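Local coordinates for transmembrane oligosaccharyl transferase (Archaeoglobus fulgidus, PDB 3WAJ), which is an archaeal membrane protein of the STT3/AglB oligosaccharyl transferase family, with a helical membrane region and a zinc ion bound in the model, at residues 125-130 and 176-181; 226-231 and 410-415; 256-261 and 283-288. All coordinates share one frame; numbering follows the deposited sequence.

Contact 1 of 3, residues 125-130 and 176-181; sequences YLLTRE and TFLLAY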
loop_
_atom_site.group_PDB
_atom_site.type_symbol
_atom_site.label_atom_id
_atom_site.label_comp_id
_atom_site.label_asym_id
_atom_site.label_seq_id
_atom_site.Cartn_x
_atom_site.Cartn_y
_atom_site.Cartn_z
ATOM N N TYR A 125 -28.690 -4.154 1.797
ATOM C CA TYR A 125 -30.134 -4.265 1.931
ATOM C C TYR A 125 -30.703 -4.971 0.714
ATOM O O TYR A 125 -31.356 -6.001 0.852
ATOM C CB TYR A 125 -30.807 -2.891 2.085
ATOM C CG TYR A 125 -32.316 -2.992 2.038
ATOM C CD1 TYR A 125 -33.051 -3.221 3.195
ATOM C CD2 TYR A 125 -33.008 -2.886 0.834
ATOM C CE1 TYR A 125 -34.440 -3.344 3.159
ATOM C CE2 TYR A 125 -34.391 -3.005 0.784
ATOM C CZ TYR A 125 -35.102 -3.232 1.951
ATOM O OH TYR A 125 -36.474 -3.346 1.905
ATOM N N LEU A 126 -30.436 -4.419 -0.471
ATOM C CA LEU A 126 -30.916 -4.998 -1.727
ATOM C C LEU A 126 -30.581 -6.473 -1.830
ATOM O O LEU A 126 -31.461 -7.281 -2.127
ATOM C CB LEU A 126 -30.350 -4.260 -2.943
ATOM C CG LEU A 126 -30.861 -4.819 -4.273
ATOM C CD1 LEU A 126 -32.382 -4.776 -4.295
ATOM C CD2 LEU A 126 -30.294 -4.071 -5.473
ATOM N N LEU A 127 -29.324 -6.831 -1.573
ATOM C CA LEU A 127 -28.904 -8.237 -1.658
ATOM C C LEU A 127 -29.569 -9.162 -0.630
ATOM O O LEU A 127 -30.068 -10.224 -0.998
ATOM C CB LEU A 127 -27.383 -8.383 -1.573
ATOM C CG LEU A 127 -26.881 -9.827 -1.465
ATOM C CD1 LEU A 127 -27.154 -10.616 -2.743
ATOM C CD2 LEU A 127 -25.407 -9.855 -1.128
ATOM N N THR A 128 -29.568 -8.779 0.647
ATOM C CA THR A 128 -30.148 -9.659 1.661
ATOM C C THR A 128 -31.674 -9.576 1.710
ATOM O O THR A 128 -32.319 -10.377 2.386
ATOM C CB THR A 128 -29.562 -9.466 3.091
ATOM O OG1 THR A 128 -30.586 -8.981 3.956
ATOM C CG2 THR A 128 -28.415 -8.507 3.107
ATOM N N ARG A 129 -32.241 -8.605 0.999
ATOM C CA ARG A 129 -33.685 -8.572 0.773
ATOM C C ARG A 129 -34.041 -9.574 -0.324
ATOM O O ARG A 129 -35.004 -10.327 -0.206
ATOM C CB ARG A 129 -34.133 -7.166 0.357
ATOM C CG ARG A 129 -35.630 -6.892 0.463
ATOM C CD ARG A 129 -36.405 -7.326 -0.782
ATOM N NE ARG A 129 -36.197 -6.420 -1.913
ATOM C CZ ARG A 129 -37.169 -5.757 -2.536
ATOM N NH1 ARG A 129 -38.432 -5.900 -2.147
ATOM N NH2 ARG A 129 -36.878 -4.952 -3.553
ATOM N N GLU A 130 -33.245 -9.576 -1.390
ATOM C CA GLU A 130 -33.538 -10.355 -2.590
ATOM C C GLU A 130 -33.323 -11.847 -2.396
ATOM O O GLU A 130 -33.814 -12.667 -3.182
ATOM C CB GLU A 130 -32.679 -9.855 -3.755
ATOM C CG GLU A 130 -33.486 -9.300 -4.907
ATOM C CD GLU A 130 -34.783 -8.668 -4.448
ATOM O OE1 GLU A 130 -34.743 -7.678 -3.691
ATOM O OE2 GLU A 130 -35.851 -9.170 -4.847
ATOM N N THR A 176 -28.398 -7.054 -7.589
ATOM C CA THR A 176 -29.078 -6.627 -8.807
ATOM C C THR A 176 -29.261 -7.789 -9.773
ATOM O O THR A 176 -30.238 -7.840 -10.524
ATOM C CB THR A 176 -28.330 -5.482 -9.522
ATOM O OG1 THR A 176 -26.988 -5.896 -9.824
ATOM C CG2 THR A 176 -28.324 -4.209 -8.667
ATOM N N PHE A 177 -28.306 -8.713 -9.782
ATOM C CA PHE A 177 -28.471 -9.911 -10.594
ATOM C C PHE A 177 -29.619 -10.782 -10.067
ATOM O O PHE A 177 -30.430 -11.283 -10.848
ATOM C CB PHE A 177 -27.196 -10.742 -10.667
ATOM C CG PHE A 177 -27.347 -11.993 -11.484
ATOM C CD1 PHE A 177 -27.274 -11.941 -12.867
ATOM C CD2 PHE A 177 -27.589 -13.225 -10.869
ATOM C CE1 PHE A 177 -27.442 -13.085 -13.630
ATOM C CE2 PHE A 177 -27.752 -14.383 -11.623
ATOM C CZ PHE A 177 -27.681 -14.315 -13.005
ATOM N N LEU A 178 -29.680 -10.970 -8.751
ATOM C CA LEU A 178 -30.728 -11.797 -8.179
ATOM C C LEU A 178 -32.071 -11.114 -8.387
ATOM O O LEU A 178 -33.058 -11.763 -8.727
ATOM C CB LEU A 178 -30.449 -12.117 -6.709
ATOM C CG LEU A 178 -29.292 -13.110 -6.562
ATOM C CD1 LEU A 178 -29.016 -13.466 -5.110
ATOM C CD2 LEU A 178 -29.557 -14.372 -7.374
ATOM N N LEU A 179 -32.090 -9.796 -8.234
ATOM C CA LEU A 179 -33.279 -9.003 -8.528
ATOM C C LEU A 179 -33.746 -9.210 -9.974
ATOM O O LEU A 179 -34.944 -9.244 -10.247
ATOM C CB LEU A 179 -32.997 -7.524 -8.253
ATOM C CG LEU A 179 -34.155 -6.522 -8.158
ATOM C CD1 LEU A 179 -34.616 -6.044 -9.515
ATOM C CD2 LEU A 179 -35.325 -7.116 -7.400
ATOM N N ALA A 180 -32.810 -9.360 -10.902
ATOM C CA ALA A 180 -33.188 -9.600 -12.297
ATOM C C ALA A 180 -33.666 -11.044 -12.573
ATOM O O ALA A 180 -34.193 -11.322 -13.652
ATOM C CB ALA A 180 -32.055 -9.191 -13.253
ATOM N N TYR A 181 -33.476 -11.950 -11.605
ATOM C CA TYR A 181 -34.013 -13.323 -11.682
ATOM C C TYR A 181 -35.400 -13.408 -11.040
ATOM O O TYR A 181 -36.171 -14.314 -11.340
ATOM C CB TYR A 181 -33.049 -14.353 -11.043
ATOM C CG TYR A 181 -33.679 -15.692 -10.638
ATOM C CD1 TYR A 181 -33.864 -16.021 -9.297
ATOM C CD2 TYR A 181 -34.074 -16.622 -11.592
ATOM C CE1 TYR A 181 -34.438 -17.236 -8.918
ATOM C CE2 TYR A 181 -34.649 -17.844 -11.224
ATOM C CZ TYR A 181 -34.824 -18.146 -9.887
ATOM O OH TYR A 181 -35.394 -19.354 -9.529
#

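Contact 2 of 3, residues 226-231 and 410-415; sequences LAFMFF and LLIWAI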
loop_
_atom_site.group_PDB
_atom_site.type_symbol
_atom_site.label_atom_id
_atom_site.label_comp_id
_atom_site.label_asym_id
_atom_site.label_seq_id
_atom_site.Cartn_x
_atom_site.Cartn_y
_atom_site.Cartn_z
ATOM N N LEU A 226 -21.585 -17.579 -13.147
ATOM C CA LEU A 226 -21.722 -18.752 -14.006
ATOM C C LEU A 226 -21.841 -20.015 -13.165
ATOM O O LEU A 226 -22.538 -20.948 -13.549
ATOM C CB LEU A 226 -20.567 -18.860 -14.992
ATOM C CG LEU A 226 -20.612 -17.866 -16.146
ATOM C CD1 LEU A 226 -19.323 -17.970 -16.946
ATOM C CD2 LEU A 226 -21.827 -18.116 -17.039
ATOM N N ALA A 227 -21.180 -20.039 -12.009
ATOM C CA ALA A 227 -21.374 -21.139 -11.061
ATOM C C ALA A 227 -22.833 -21.228 -10.583
ATOM O O ALA A 227 -23.336 -22.330 -10.339
ATOM C CB ALA A 227 -20.408 -21.032 -9.882
ATOM N N PHE A 228 -23.509 -20.082 -10.466
ATOM C CA PHE A 228 -24.936 -20.072 -10.113
ATOM C C PHE A 228 -25.716 -20.875 -11.132
ATOM O O PHE A 228 -26.618 -21.634 -10.777
ATOM C CB PHE A 228 -25.536 -18.654 -10.079
ATOM C CG PHE A 228 -24.914 -17.730 -9.060
ATOM C CD1 PHE A 228 -24.065 -18.207 -8.069
ATOM C CD2 PHE A 228 -25.195 -16.375 -9.098
ATOM C CE1 PHE A 228 -23.490 -17.339 -7.136
ATOM C CE2 PHE A 228 -24.629 -15.503 -8.171
ATOM C CZ PHE A 228 -23.779 -15.986 -7.188
ATOM N N MET A 229 -25.382 -20.688 -12.405
ATOM C CA MET A 229 -26.104 -21.365 -13.470
ATOM C C MET A 229 -25.716 -22.832 -13.517
ATOM O O MET A 229 -26.579 -23.702 -13.644
ATOM C CB MET A 229 -25.874 -20.679 -14.816
ATOM C CG MET A 229 -26.283 -19.218 -14.799
ATOM S SD MET A 229 -25.879 -18.363 -16.326
ATOM C CE MET A 229 -26.814 -19.353 -17.493
ATOM N N PHE A 230 -24.422 -23.100 -13.400
ATOM C CA PHE A 230 -23.934 -24.472 -13.369
ATOM C C PHE A 230 -24.761 -25.301 -12.378
ATOM O O PHE A 230 -25.398 -26.280 -12.759
ATOM C CB PHE A 230 -22.457 -24.505 -12.986
ATOM C CG PHE A 230 -21.886 -25.890 -12.898
ATOM C CD1 PHE A 230 -21.453 -26.548 -14.041
ATOM C CD2 PHE A 230 -21.784 -26.541 -11.675
ATOM C CE1 PHE A 230 -20.919 -27.840 -13.967
ATOM C CE2 PHE A 230 -21.255 -27.834 -11.592
ATOM C CZ PHE A 230 -20.821 -28.480 -12.737
ATOM N N PHE A 231 -24.793 -24.865 -11.121
ATOM C CA PHE A 231 -25.486 -25.601 -10.063
ATOM C C PHE A 231 -27.014 -25.628 -10.193
ATOM O O PHE A 231 -27.632 -26.643 -9.888
ATOM C CB PHE A 231 -25.026 -25.128 -8.669
ATOM C CG PHE A 231 -23.643 -25.614 -8.296
ATOM C CD1 PHE A 231 -23.384 -26.976 -8.153
ATOM C CD2 PHE A 231 -22.598 -24.717 -8.105
ATOM C CE1 PHE A 231 -22.099 -27.428 -7.822
ATOM C CE2 PHE A 231 -21.314 -25.166 -7.773
ATOM C CZ PHE A 231 -21.067 -26.516 -7.629
ATOM N N LEU A 410 -26.204 -17.334 -2.853
ATOM C CA LEU A 410 -25.489 -16.667 -1.772
ATOM C C LEU A 410 -24.397 -17.550 -1.156
ATOM O O LEU A 410 -23.278 -17.084 -0.913
ATOM C CB LEU A 410 -26.470 -16.177 -0.703
ATOM C CG LEU A 410 -26.109 -14.891 0.042
ATOM C CD1 LEU A 410 -26.249 -13.652 -0.857
ATOM C CD2 LEU A 410 -26.976 -14.778 1.286
ATOM N N LEU A 411 -24.723 -18.819 -0.913
ATOM C CA LEU A 411 -23.760 -19.781 -0.369
ATOM C C LEU A 411 -22.546 -19.964 -1.278
ATOM O O LEU A 411 -21.408 -20.012 -0.808
ATOM C CB LEU A 411 -24.440 -21.127 -0.100
ATOM C CG LEU A 411 -25.014 -21.234 1.314
ATOM C CD1 LEU A 411 -26.037 -22.364 1.433
ATOM C CD2 LEU A 411 -23.884 -21.421 2.319
ATOM N N ILE A 412 -22.814 -20.062 -2.578
ATOM C CA ILE A 412 -21.784 -20.215 -3.593
ATOM C C ILE A 412 -20.856 -19.011 -3.572
ATOM O O ILE A 412 -19.639 -19.146 -3.679
ATOM C CB ILE A 412 -22.421 -20.345 -4.997
ATOM C CG1 ILE A 412 -23.210 -21.650 -5.113
ATOM C CG2 ILE A 412 -21.368 -20.284 -6.095
ATOM C CD1 ILE A 412 -23.832 -21.856 -6.489
ATOM N N TRP A 413 -21.442 -17.827 -3.446
ATOM C CA TRP A 413 -20.668 -16.597 -3.328
ATOM C C TRP A 413 -19.785 -16.644 -2.086
ATOM O O TRP A 413 -18.600 -16.337 -2.151
ATOM C CB TRP A 413 -21.607 -15.387 -3.274
ATOM C CG TRP A 413 -20.956 -14.107 -2.820
ATOM C CD1 TRP A 413 -19.919 -13.444 -3.424
ATOM C CD2 TRP A 413 -21.324 -13.319 -1.680
ATOM N NE1 TRP A 413 -19.618 -12.300 -2.719
ATOM C CE2 TRP A 413 -20.466 -12.200 -1.646
ATOM C CE3 TRP A 413 -22.293 -13.455 -0.684
ATOM C CZ2 TRP A 413 -20.552 -11.219 -0.653
ATOM C CZ3 TRP A 413 -22.377 -12.481 0.308
ATOM C CH2 TRP A 413 -21.513 -11.381 0.313
ATOM N N ALA A 414 -20.370 -17.055 -0.964
ATOM C CA ALA A 414 -19.653 -17.127 0.305
ATOM C C ALA A 414 -18.498 -18.134 0.270
ATOM O O ALA A 414 -17.380 -17.825 0.690
ATOM C CB ALA A 414 -20.616 -17.448 1.436
ATOM N N ILE A 415 -18.777 -19.338 -0.220
ATOM C CA ILE A 415 -17.761 -20.379 -0.333
ATOM C C ILE A 415 -16.642 -19.992 -1.297
ATOM O O ILE A 415 -15.473 -20.216 -1.007
ATOM C CB ILE A 415 -18.378 -21.708 -0.772
ATOM C CG1 ILE A 415 -19.340 -22.209 0.302
ATOM C CG2 ILE A 415 -17.296 -22.747 -1.056
ATOM C CD1 ILE A 415 -20.208 -23.342 -0.179
#

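Contact 3 of 3, residues 256-261 and 283-288; sequences VSALIY and VLLGSA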
loop_
_atom_site.group_PDB
_atom_site.type_symbol
_atom_site.label_atom_id
_atom_site.label_comp_id
_atom_site.label_asym_id
_atom_site.label_seq_id
_atom_site.Cartn_x
_atom_site.Cartn_y
_atom_site.Cartn_z
ATOM N N VAL A 256 -24.135 -6.528 -21.522
ATOM C CA VAL A 256 -24.049 -5.130 -21.129
ATOM C C VAL A 256 -22.704 -4.829 -20.473
ATOM O O VAL A 256 -22.067 -3.835 -20.805
ATOM C CB VAL A 256 -25.232 -4.711 -20.226
ATOM C CG1 VAL A 256 -24.986 -3.340 -19.597
ATOM C CG2 VAL A 256 -26.535 -4.706 -21.031
ATOM N N SER A 257 -22.265 -5.697 -19.566
ATOM C CA SER A 257 -21.002 -5.482 -18.854
ATOM C C SER A 257 -19.850 -5.348 -19.835
ATOM O O SER A 257 -18.953 -4.525 -19.640
ATOM C CB SER A 257 -20.718 -6.627 -17.877
ATOM O OG SER A 257 -20.467 -7.840 -18.564
ATOM N N ALA A 258 -19.888 -6.157 -20.897
ATOM C CA ALA A 258 -18.852 -6.129 -21.935
ATOM C C ALA A 258 -18.846 -4.795 -22.693
ATOM O O ALA A 258 -17.790 -4.267 -23.031
ATOM C CB ALA A 258 -19.046 -7.274 -22.884
ATOM N N LEU A 259 -20.036 -4.272 -22.974
ATOM C CA LEU A 259 -20.186 -2.981 -23.637
ATOM C C LEU A 259 -19.598 -1.859 -22.801
ATOM O O LEU A 259 -18.919 -0.969 -23.318
ATOM C CB LEU A 259 -21.665 -2.682 -23.885
ATOM C CG LEU A 259 -22.267 -3.288 -25.138
ATOM C CD1 LEU A 259 -23.752 -2.966 -25.207
ATOM C CD2 LEU A 259 -21.529 -2.734 -26.338
ATOM N N ILE A 260 -19.887 -1.892 -21.508
ATOM C CA ILE A 260 -19.372 -0.897 -20.579
ATOM C C ILE A 260 -17.853 -1.005 -20.445
ATOM O O ILE A 260 -17.152 -0.001 -20.331
ATOM C CB ILE A 260 -20.049 -1.055 -19.216
ATOM C CG1 ILE A 260 -21.532 -0.766 -19.375
ATOM C CG2 ILE A 260 -19.415 -0.137 -18.161
ATOM C CD1 ILE A 260 -22.331 -1.210 -18.217
ATOM N N TYR A 261 -17.346 -2.231 -20.476
ATOM C CA TYR A 261 -15.918 -2.445 -20.352
ATOM C C TYR A 261 -15.185 -2.037 -21.617
ATOM O O TYR A 261 -14.053 -1.544 -21.557
ATOM C CB TYR A 261 -15.619 -3.912 -20.049
ATOM C CG TYR A 261 -14.151 -4.152 -19.836
ATOM C CD1 TYR A 261 -13.522 -3.706 -18.689
ATOM C CD2 TYR A 261 -13.391 -4.796 -20.790
ATOM C CE1 TYR A 261 -12.170 -3.909 -18.488
ATOM C CE2 TYR A 261 -12.034 -5.006 -20.606
ATOM C CZ TYR A 261 -11.429 -4.562 -19.453
ATOM O OH TYR A 261 -10.082 -4.781 -19.271
ATOM N N VAL A 283 -13.502 -12.303 -21.150
ATOM C CA VAL A 283 -14.203 -12.976 -20.060
ATOM C C VAL A 283 -15.683 -12.630 -20.073
ATOM O O VAL A 283 -16.532 -13.507 -19.985
ATOM C CB VAL A 283 -13.600 -12.666 -18.669
ATOM C CG1 VAL A 283 -14.434 -13.334 -17.582
ATOM C CG2 VAL A 283 -12.176 -13.163 -18.594
ATOM N N LEU A 284 -15.990 -11.350 -20.217
ATOM C CA LEU A 284 -17.378 -10.913 -20.184
ATOM C C LEU A 284 -18.165 -11.340 -21.441
ATOM O O LEU A 284 -19.331 -11.723 -21.337
ATOM C CB LEU A 284 -17.466 -9.408 -19.898
ATOM C CG LEU A 284 -16.729 -9.004 -18.608
ATOM C CD1 LEU A 284 -16.689 -7.495 -18.428
ATOM C CD2 LEU A 284 -17.361 -9.660 -17.376
ATOM N N LEU A 285 -17.529 -11.298 -22.614
ATOM C CA LEU A 285 -18.174 -11.770 -23.847
ATOM C C LEU A 285 -18.338 -13.284 -23.826
ATOM O O LEU A 285 -19.390 -13.805 -24.186
ATOM C CB LEU A 285 -17.382 -11.366 -25.092
ATOM C CG LEU A 285 -17.449 -9.921 -25.572
ATOM C CD1 LEU A 285 -16.325 -9.661 -26.585
ATOM C CD2 LEU A 285 -18.811 -9.601 -26.178
ATOM N N GLY A 286 -17.293 -13.990 -23.411
ATOM C CA GLY A 286 -17.359 -15.436 -23.312
ATOM C C GLY A 286 -18.481 -15.853 -22.379
ATOM O O GLY A 286 -19.267 -16.743 -22.710
ATOM N N SER A 287 -18.562 -15.195 -21.225
ATOM C CA SER A 287 -19.606 -15.486 -20.242
ATOM C C SER A 287 -20.993 -15.328 -20.851
ATOM O O SER A 287 -21.918 -16.069 -20.519
ATOM C CB SER A 287 -19.465 -14.573 -19.018
ATOM O OG SER A 287 -18.321 -14.923 -18.271
ATOM N N ALA A 288 -21.125 -14.362 -21.755
ATOM C CA ALA A 288 -22.400 -14.102 -22.407
ATOM C C ALA A 288 -22.740 -15.283 -23.307
ATOM O O ALA A 288 -23.892 -15.701 -23.406
ATOM C CB ALA A 288 -22.328 -12.827 -23.205
#

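Contact 1 of 3, residues 125-130 and 176-181
Thr176 meets Leu126 through its methyl group, while its hydroxyl is gripped by two carbonyls of its own helix and by a hydroxyl of helix 199-214. OG1 hydrogen-bonds to the carbonyl O of Ser172 and Ala173, one turn back, and to OG1 of Thr207. A chi1 of 57° puts OG1 between the backbone N and the carbonyl carbon, where it can reach back to its helix. The contact pairs two helices of the STT3 membrane region, 121-131 and 163-181. The axes of the two short segments come within 9.0 Å and make an angle of 39°.

CD2 of Leu126 lies 3.8 Å from CG2 of Thr176, and the two side chains cross at about a right angle. On another part of the interface, CD1 of Leu127 meets CD1 of Leu178 at 4.1 Å. Helix 405-420 covers this pair, with Leu410 on Leu127 and Ala409 on Leu178.

Glu130 carries the largest share of the contact from the first helix. CG of Glu130 lies 3.6 Å from CA of Leu179. The chain then bends at chi2 (31°), which brings CD to 3.4 Å from CD2 of Leu179. The carboxylate is drawn toward its own helix by a salt bridge, Arg129 NE to Glu130 OE1, at 2.6 Å. That bridge would offset its charge beside an apolar partner. The other carboxylate oxygen, OE2 of Glu130, rests 3.3 Å from CD2 of Leu179.

Contact 2 of 3, residues 226-231 and 410-415
Ile412 is the bump of this contact, and Ala227, Phe228 and Phe231 form the hollow that receives it. The two helices, 221-234 and 405-420, belong to the STT3 membrane region. Their segment axes approach to 9.9 Å at an angle of 127°.

The floor of the hollow is small. CB of Ala227 lies 4.0 Å from CG2 of Ile412, and the carbonyl O of Ala227 lies 3.9 Å from CD1 of Ile412. The walls are aromatic. The Phe228 ring meets Ile412 at its edge, with CG2 of Ile412 near the ring plane and 3.8 Å from CE1 of Phe228. These two side chains pass each other, pointing in opposite senses. The other branch of Ile412 extends to Phe231. With chi2 near anti (-178°), CD1 reaches obliquely to 3.5 Å from CD2 of Phe231. Behind Phe231, CD2 of Phe230 sits over the centre of the Phe231 ring.

Leu174 of helix 163-181 touches both Phe228 and Trp413, and so bridges the two helices. No hydrogen bond or salt bridge joins the two segments. The fit is apolar, between an isoleucine, an alanine and two phenylalanines, and carries no directional bond.

Contact 3 of 3, residues 256-261 and 283-288
Leu284 packs against Ser257, Ala258 and Tyr261, and this is the tight part of the contact. Helices 243-261 and 278-303 run nearly antiparallel here, at 161° between segment directions, as neighbouring helices of the STT3 membrane region. The axes approach to 8.5 Å. The small side chain of Ala258 helps: its CA lies only 5.3 Å from the CA of Leu284.

CB of Leu284 touches CB of Ala258 at 4.0 Å and OG of Ser257 at 3.6 Å. The second approach is a packing contact. Chi1 of Ser257 (67°) puts OG between the backbone N and the carbonyl carbon, near the carbonyls of its own helix. There the hydroxyl finds its polar partners, a hydrogen bond to the carbonyl O of Phe254 and a weak one to that of Thr253. A polar atom in a buried place is thus satisfied without the opposite helix. The two methyls of Leu284, CD1 and CD2, also lie close to OG of Ser257. Beyond this, CD1 of Leu284 reaches CB of Tyr261 at 4.1 Å. The Tyr261 ring leads away from Leu284, and its OH hydrogen-bonds to the carbonyl O of Ser277.

The looser side is that of Leu285, which is exposed and probably borders lipid. It meets the contact through CD2, 4.0 Å from CB of Ala258, with CG close behind.

Other helices close round the pair. Helix 199-214 meets the first helix through Ile208 on Ser257 and Val212 on Tyr261. Helix 221-234 meets the second, with Ala222 against Val283, Leu284 and Ser287.

How the contacts relate
All three contacts lie in the STT3 membrane region, on one side of the chain's centre. They use six different helices, and helix 405-420 of contact 2 also covers contact 1. Contact 3 is the most buried; contacts 1 and 2 are partly buried. Contact 1 alone brings a charged group to the interface, contact 2 is apolar and aromatic, and contact 3 sets a leucine against alanine, serine and the CB of a tyrosine. Contacts 1 and 2 pack together through Phe177 CE2 and Phe228 CD2, 4.1 Å apart. Contact 2 also packs on contact 3, with Leu226 CD1 3.5 Å from Ser287 OG. Contacts 1 and 3 do not touch, so contact 2 links them.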